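Local coordinates for putative O-GlcNAcase nagJ (Clostridium perfringens, PDB 6PV5), which probably releases terminal N-acetylhexosamine residues from glycans by hydrolysis, as a family 84 glycoside hydrolase whose catalytic barrel domain lies within this fragment, at residues E276-F281 with L318-K323; K287-Y292 with K323-N328. One frame throughout, in Å; residues are numbered along the deposited sequence.

Contact 1 of 2, residues E276-F281 with L318-K323; sequences EGEADF and LNRFNK
In the (beta/alpha)8 barrel of the catalytic domain, two successive outer helices, 274-294 and 311-326, meet here through Glu278, Phe281 and Arg320. The axes of the segments 276-281 and 318-323 come within 12.5 Å and are inclined at 45°, a gap that long side chains have to bridge. Arg320 does most of this: with CG anti to the backbone N and the chain extended from CG to NE, it grips Glu278 end-on with two nitrogens. NH2 of Arg320 meets the syn lone pair of Glu278 OE1 at 2.8 Å, with the oxygen in the guanidinium plane; NH1 of Arg320 reaches Glu278 OE2, also at 2.8 Å, but this oxygen is tilted out of that plane and the bond is more bent (141°). On the way the arginine passes over one face of the Phe281 ring. Its CD sits above the ring centre, 3.7 Å from the Phe281 centroid, and the guanidinium lies flat on the ring, planes 6° apart, in a cation-pi stack. At the ring edge, Phe281 CZ approaches the backbone N of Phe321 at 3.7 Å. Glu324 takes NE in a second salt bridge. Carboxylates and an aromatic face thus fix the guanidinium's rotation and probably stabilise its charge.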
loop_
_atom_site.group_PDB
_atom_site.type_symbol
_atom_site.label_atom_id
_atom_site.label_comp_id
_atom_site.label_asym_id
_atom_site.label_seq_id
_atom_site.Cartn_x
_atom_site.Cartn_y
_atom_site.Cartn_z
ATOM N N GLU A 276 5.092 -15.593 -37.880
ATOM C CA GLU A 276 5.773 -15.238 -36.643
ATOM C C GLU A 276 4.757 -14.901 -35.550
ATOM O O GLU A 276 4.909 -15.324 -34.399
ATOM C CB GLU A 276 6.731 -14.083 -36.927
ATOM C CG GLU A 276 7.525 -14.284 -38.206
ATOM C CD GLU A 276 8.673 -13.315 -38.415
ATOM O OE1 GLU A 276 8.555 -12.151 -37.980
ATOM O OE2 GLU A 276 9.681 -13.726 -39.017
ATOM N N GLY A 277 3.711 -14.160 -35.939
ATOM C CA GLY A 277 2.607 -13.819 -35.059
ATOM C C GLY A 277 1.995 -15.055 -34.411
ATOM O O GLY A 277 1.827 -15.115 -33.196
ATOM N N GLU A 278 1.695 -16.055 -35.246
ATOM C CA GLU A 278 1.106 -17.288 -34.756
ATOM C C GLU A 278 2.070 -18.013 -33.820
ATOM O O GLU A 278 1.633 -18.602 -32.830
ATOM C CB GLU A 278 0.645 -18.180 -35.911
ATOM C CG GLU A 278 -0.715 -17.801 -36.471
ATOM C CD GLU A 278 -1.827 -17.590 -35.457
ATOM O OE1 GLU A 278 -2.102 -18.511 -34.666
ATOM O OE2 GLU A 278 -2.414 -16.496 -35.457
ATOM N N ALA A 279 3.372 -17.977 -34.143
ATOM C CA ALA A 279 4.394 -18.604 -33.304
ATOM C C ALA A 279 4.463 -17.910 -31.943
ATOM O O ALA A 279 4.363 -18.560 -30.895
ATOM C CB ALA A 279 5.736 -18.587 -34.003
ATOM N N ASP A 280 4.603 -16.575 -31.978
ATOM C CA ASP A 280 4.665 -15.763 -30.769
ATOM C C ASP A 280 3.420 -15.996 -29.925
ATOM O O ASP A 280 3.534 -16.169 -28.716
ATOM C CB ASP A 280 4.986 -14.299 -31.070
ATOM C CG ASP A 280 6.480 -14.062 -31.193
ATOM O OD1 ASP A 280 7.248 -14.934 -30.725
ATOM O OD2 ASP A 280 6.871 -13.021 -31.760
ATOM N N PHE A 281 2.245 -16.083 -30.571
ATOM C CA PHE A 281 1.026 -16.362 -29.823
ATOM C C PHE A 281 1.063 -17.741 -29.162
ATOM O O PHE A 281 0.541 -17.916 -28.056
ATOM C CB PHE A 281 -0.249 -16.122 -30.649
ATOM C CG PHE A 281 -1.463 -16.109 -29.757
ATOM C CD1 PHE A 281 -2.114 -17.286 -29.427
ATOM C CD2 PHE A 281 -1.881 -14.932 -29.147
ATOM C CE1 PHE A 281 -3.184 -17.286 -28.544
ATOM C CE2 PHE A 281 -2.946 -14.932 -28.259
ATOM C CZ PHE A 281 -3.586 -16.110 -27.947
ATOM N N LEU A 318 -4.596 -9.555 -26.675
ATOM C CA LEU A 318 -5.237 -9.667 -25.371
ATOM C C LEU A 318 -6.583 -10.396 -25.454
ATOM O O LEU A 318 -6.920 -11.166 -24.553
ATOM C CB LEU A 318 -5.440 -8.274 -24.748
ATOM C CG LEU A 318 -4.192 -7.519 -24.261
ATOM C CD1 LEU A 318 -4.583 -6.144 -23.723
ATOM C CD2 LEU A 318 -3.460 -8.288 -23.162
ATOM N N ASN A 319 -7.401 -10.075 -26.467
ATOM C CA ASN A 319 -8.733 -10.680 -26.589
ATOM C C ASN A 319 -8.610 -12.180 -26.889
ATOM O O ASN A 319 -9.306 -12.994 -26.292
ATOM C CB ASN A 319 -9.585 -10.048 -27.701
ATOM C CG ASN A 319 -9.893 -8.573 -27.521
ATOM O OD1 ASN A 319 -10.005 -8.060 -26.405
ATOM N ND2 ASN A 319 -10.064 -7.880 -28.632
ATOM N N ARG A 320 -7.677 -12.530 -27.772
ATOM C CA ARG A 320 -7.401 -13.919 -28.096
ATOM C C ARG A 320 -6.936 -14.673 -26.854
ATOM O O ARG A 320 -7.437 -15.766 -26.584
ATOM C CB ARG A 320 -6.383 -14.010 -29.230
ATOM C CG ARG A 320 -6.494 -15.300 -30.037
ATOM C CD ARG A 320 -5.379 -15.386 -31.059
ATOM N NE ARG A 320 -5.129 -16.771 -31.437
ATOM C CZ ARG A 320 -4.210 -17.141 -32.315
ATOM N NH1 ARG A 320 -3.466 -16.232 -32.918
ATOM N NH2 ARG A 320 -4.028 -18.420 -32.596
ATOM N N PHE A 321 -6.012 -14.071 -26.081
ATOM C CA PHE A 321 -5.484 -14.720 -24.896
ATOM C C PHE A 321 -6.612 -14.938 -23.899
ATOM O O PHE A 321 -6.687 -15.984 -23.250
ATOM C CB PHE A 321 -4.320 -13.931 -24.280
ATOM C CG PHE A 321 -3.670 -14.608 -23.095
ATOM C CD1 PHE A 321 -2.582 -15.447 -23.267
ATOM C CD2 PHE A 321 -4.161 -14.422 -21.811
ATOM C CE1 PHE A 321 -1.982 -16.067 -22.174
ATOM C CE2 PHE A 321 -3.568 -15.047 -20.722
ATOM C CZ PHE A 321 -2.479 -15.871 -20.905
ATOM N N ASN A 322 -7.469 -13.918 -23.771
ATOM C CA ASN A 322 -8.601 -13.949 -22.862
ATOM C C ASN A 322 -9.565 -15.067 -23.284
ATOM O O ASN A 322 -10.135 -15.763 -22.439
ATOM C CB ASN A 322 -9.299 -12.588 -22.897
ATOM C CG ASN A 322 -10.367 -12.414 -21.848
ATOM O OD1 ASN A 322 -10.142 -12.663 -20.664
ATOM N ND2 ASN A 322 -11.514 -11.911 -22.261
ATOM N N LYS A 323 -9.735 -15.218 -24.608
ATOM C CA LYS A 323 -10.689 -16.151 -25.186
ATOM C C LYS A 323 -10.131 -17.577 -25.123
ATOM O O LYS A 323 -10.810 -18.480 -24.650
ATOM C CB LYS A 323 -11.041 -15.728 -26.620
ATOM C CG LYS A 323 -12.160 -16.532 -27.273
ATOM C CD LYS A 323 -12.418 -16.149 -28.723
ATOM C CE LYS A 323 -13.477 -16.997 -29.403
ATOM N NZ LYS A 323 -13.002 -18.378 -29.671
#

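Contact 2 of 2, residues K287-Y292 with K323-N328; sequences KAETLY and KEFIKN
A chi1 of -178° swings the Phe325 ring away from its own backbone N and out from helix 311-326 onto Ala288 of helix 274-294. The methyl group of Ala288 stands over one face, displaced toward the rim, with CB 3.9 Å from the ring centroid of Phe325 in a CH-pi contact. The carbonyl of the same residue is also close, with Ala288 O 3.5 Å from Phe325 CZ. CB of Tyr292 lies at the ring edge, 4.2 Å from Phe325 CZ. Glu289 folds back through a bend at chi2 (-91°), which brings its CD to 4.1 Å from Phe325 CE1, the carboxylate nearly perpendicular to the ring (87°). A water links the two segments, donating to Glu289 OE2 and to the backbone O of Glu324, while Glu289 OE1 forms a salt bridge with Lys329. The ring of Phe325 emerges at a wider, pi-type turn spanning 323-326. It touches Phe321 and Ile285 and meets Phe299 of barrel strand 298-302 edge-to-face; Ala288 packs on Phe299 too, which ties both helices to that strand. Tyr292, through its OH, bonds to the backbone O of Glu330 and so joins helix 274-294 to the segment that follows helix 311-326.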
loop_
_atom_site.group_PDB
_atom_site.type_symbol
_atom_site.label_atom_id
_atom_site.label_comp_id
_atom_site.label_asym_id
_atom_site.label_seq_id
_atom_site.Cartn_x
_atom_site.Cartn_y
_atom_site.Cartn_z
ATOM N N LYS A 287 3.860 -20.483 -22.351
ATOM C CA LYS A 287 4.347 -19.858 -21.126
ATOM C C LYS A 287 3.240 -19.815 -20.079
ATOM O O LYS A 287 3.428 -20.211 -18.927
ATOM C CB LYS A 287 4.887 -18.455 -21.420
ATOM C CG LYS A 287 5.542 -17.765 -20.228
ATOM C CD LYS A 287 6.516 -18.640 -19.461
ATOM C CE LYS A 287 7.347 -17.853 -18.469
ATOM N NZ LYS A 287 8.164 -16.828 -19.161
ATOM N N ALA A 288 2.055 -19.363 -20.493
ATOM C CA ALA A 288 0.972 -19.248 -19.533
ATOM C C ALA A 288 0.607 -20.615 -18.955
ATOM O O ALA A 288 0.110 -20.691 -17.836
ATOM C CB ALA A 288 -0.221 -18.565 -20.173
ATOM N N GLU A 289 0.801 -21.680 -19.745
ATOM C CA GLU A 289 0.443 -23.043 -19.346
ATOM C C GLU A 289 1.384 -23.535 -18.243
ATOM O O GLU A 289 0.941 -24.080 -17.229
ATOM C CB GLU A 289 0.506 -24.012 -20.538
ATOM C CG GLU A 289 -0.476 -23.714 -21.661
ATOM C CD GLU A 289 -1.834 -24.392 -21.568
ATOM O OE1 GLU A 289 -2.133 -24.988 -20.512
ATOM O OE2 GLU A 289 -2.592 -24.325 -22.563
ATOM N N THR A 290 2.688 -23.343 -18.473
ATOM C CA THR A 290 3.731 -23.502 -17.468
ATOM C C THR A 290 3.255 -22.897 -16.154
ATOM O O THR A 290 3.092 -23.595 -15.159
ATOM C CB THR A 290 4.992 -22.751 -17.902
ATOM O OG1 THR A 290 5.354 -23.241 -19.192
ATOM C CG2 THR A 290 6.145 -22.879 -16.933
ATOM N N LEU A 291 2.991 -21.589 -16.187
ATOM C CA LEU A 291 2.711 -20.837 -14.978
ATOM C C LEU A 291 1.441 -21.379 -14.340
ATOM O O LEU A 291 1.321 -21.411 -13.111
ATOM C CB LEU A 291 2.593 -19.365 -15.382
ATOM C CG LEU A 291 3.892 -18.795 -15.950
ATOM C CD1 LEU A 291 3.640 -17.720 -16.999
ATOM C CD2 LEU A 291 4.794 -18.292 -14.828
ATOM N N TYR A 292 0.499 -21.823 -15.188
ATOM C CA TYR A 292 -0.709 -22.434 -14.659
ATOM C C TYR A 292 -0.335 -23.676 -13.852
ATOM O O TYR A 292 -0.925 -23.925 -12.802
ATOM C CB TYR A 292 -1.732 -22.775 -15.751
ATOM C CG TYR A 292 -3.030 -23.298 -15.184
ATOM C CD1 TYR A 292 -4.015 -22.421 -14.767
ATOM C CD2 TYR A 292 -3.266 -24.661 -15.034
ATOM C CE1 TYR A 292 -5.206 -22.871 -14.231
ATOM C CE2 TYR A 292 -4.458 -25.130 -14.498
ATOM C CZ TYR A 292 -5.423 -24.231 -14.087
ATOM O OH TYR A 292 -6.605 -24.641 -13.547
ATOM N N LYS A 323 -9.735 -15.218 -24.608
ATOM C CA LYS A 323 -10.689 -16.151 -25.186
ATOM C C LYS A 323 -10.131 -17.577 -25.123
ATOM O O LYS A 323 -10.810 -18.480 -24.650
ATOM C CB LYS A 323 -11.041 -15.728 -26.620
ATOM C CG LYS A 323 -12.160 -16.532 -27.273
ATOM C CD LYS A 323 -12.418 -16.149 -28.723
ATOM C CE LYS A 323 -13.477 -16.997 -29.403
ATOM N NZ LYS A 323 -13.002 -18.378 -29.671
ATOM N N GLU A 324 -8.888 -17.757 -25.582
ATOM C CA GLU A 324 -8.318 -19.070 -25.854
ATOM C C GLU A 324 -7.539 -19.629 -24.656
ATOM O O GLU A 324 -7.142 -20.795 -24.689
ATOM C CB GLU A 324 -7.496 -19.041 -27.143
ATOM C CG GLU A 324 -8.285 -18.535 -28.340
ATOM C CD GLU A 324 -7.610 -18.581 -29.702
ATOM O OE1 GLU A 324 -6.384 -18.801 -29.770
ATOM O OE2 GLU A 324 -8.316 -18.370 -30.707
ATOM N N PHE A 325 -7.347 -18.821 -23.593
ATOM C CA PHE A 325 -6.670 -19.258 -22.376
ATOM C C PHE A 325 -7.527 -18.951 -21.149
ATOM O O PHE A 325 -7.997 -19.866 -20.481
ATOM C CB PHE A 325 -5.225 -18.739 -22.277
ATOM C CG PHE A 325 -4.500 -19.222 -21.040
ATOM C CD1 PHE A 325 -3.756 -20.396 -21.063
ATOM C CD2 PHE A 325 -4.641 -18.560 -19.825
ATOM C CE1 PHE A 325 -3.142 -20.870 -19.912
ATOM C CE2 PHE A 325 -4.035 -19.040 -18.672
ATOM C CZ PHE A 325 -3.273 -20.187 -18.720
ATOM N N ILE A 326 -7.747 -17.660 -20.856
ATOM C CA ILE A 326 -8.364 -17.269 -19.596
ATOM C C ILE A 326 -9.664 -18.032 -19.344
ATOM O O ILE A 326 -9.831 -18.642 -18.289
ATOM C CB ILE A 326 -8.613 -15.745 -19.501
ATOM C CG1 ILE A 326 -7.312 -14.933 -19.486
ATOM C CG2 ILE A 326 -9.523 -15.431 -18.317
ATOM C CD1 ILE A 326 -6.551 -14.957 -18.178
ATOM N N LYS A 327 -10.627 -17.922 -20.265
ATOM C CA LYS A 327 -11.982 -18.353 -19.935
ATOM C C LYS A 327 -12.126 -19.877 -19.855
ATOM O O LYS A 327 -13.045 -20.347 -19.190
ATOM C CB LYS A 327 -13.008 -17.754 -20.896
ATOM C CG LYS A 327 -12.615 -17.826 -22.362
ATOM C CD LYS A 327 -13.668 -17.213 -23.278
ATOM C CE LYS A 327 -14.549 -18.232 -23.976
ATOM N NZ LYS A 327 -13.847 -18.874 -25.115
ATOM N N ASN A 328 -11.231 -20.630 -20.518
ATOM C CA ASN A 328 -11.295 -22.092 -20.557
ATOM C C ASN A 328 -10.510 -22.760 -19.431
ATOM O O ASN A 328 -10.675 -23.953 -19.212
ATOM C CB ASN A 328 -10.760 -22.687 -21.864
ATOM C CG ASN A 328 -11.635 -22.372 -23.060
ATOM O OD1 ASN A 328 -12.841 -22.156 -22.917
ATOM N ND2 ASN A 328 -11.027 -22.317 -24.235
HETATM O O HOH W 1 -5.298 -22.941 -23.270
#

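How the contacts relate
Both contacts join helix 274-294 to helix 311-326, and their centres lie 11 Å apart. Along the chain the order is 276-281, 287-292, 318-323, 323-328, with Lys323 shared and barrel strand 298-302 between the helices; 276-281 faces 318-323 and 287-292 faces 323-328, so the contacts advance together along both helices, as expected when the two run in broadly the same direction. Contact 1 is the charged end of the interface, contact 2 its more apolar one. Phe321 connects them, its CZ packing 3.6 Å from Ala288 CB. Together they fasten two neighbouring helices of the barrel's outer layer, away from the predicted proton donor Asp305.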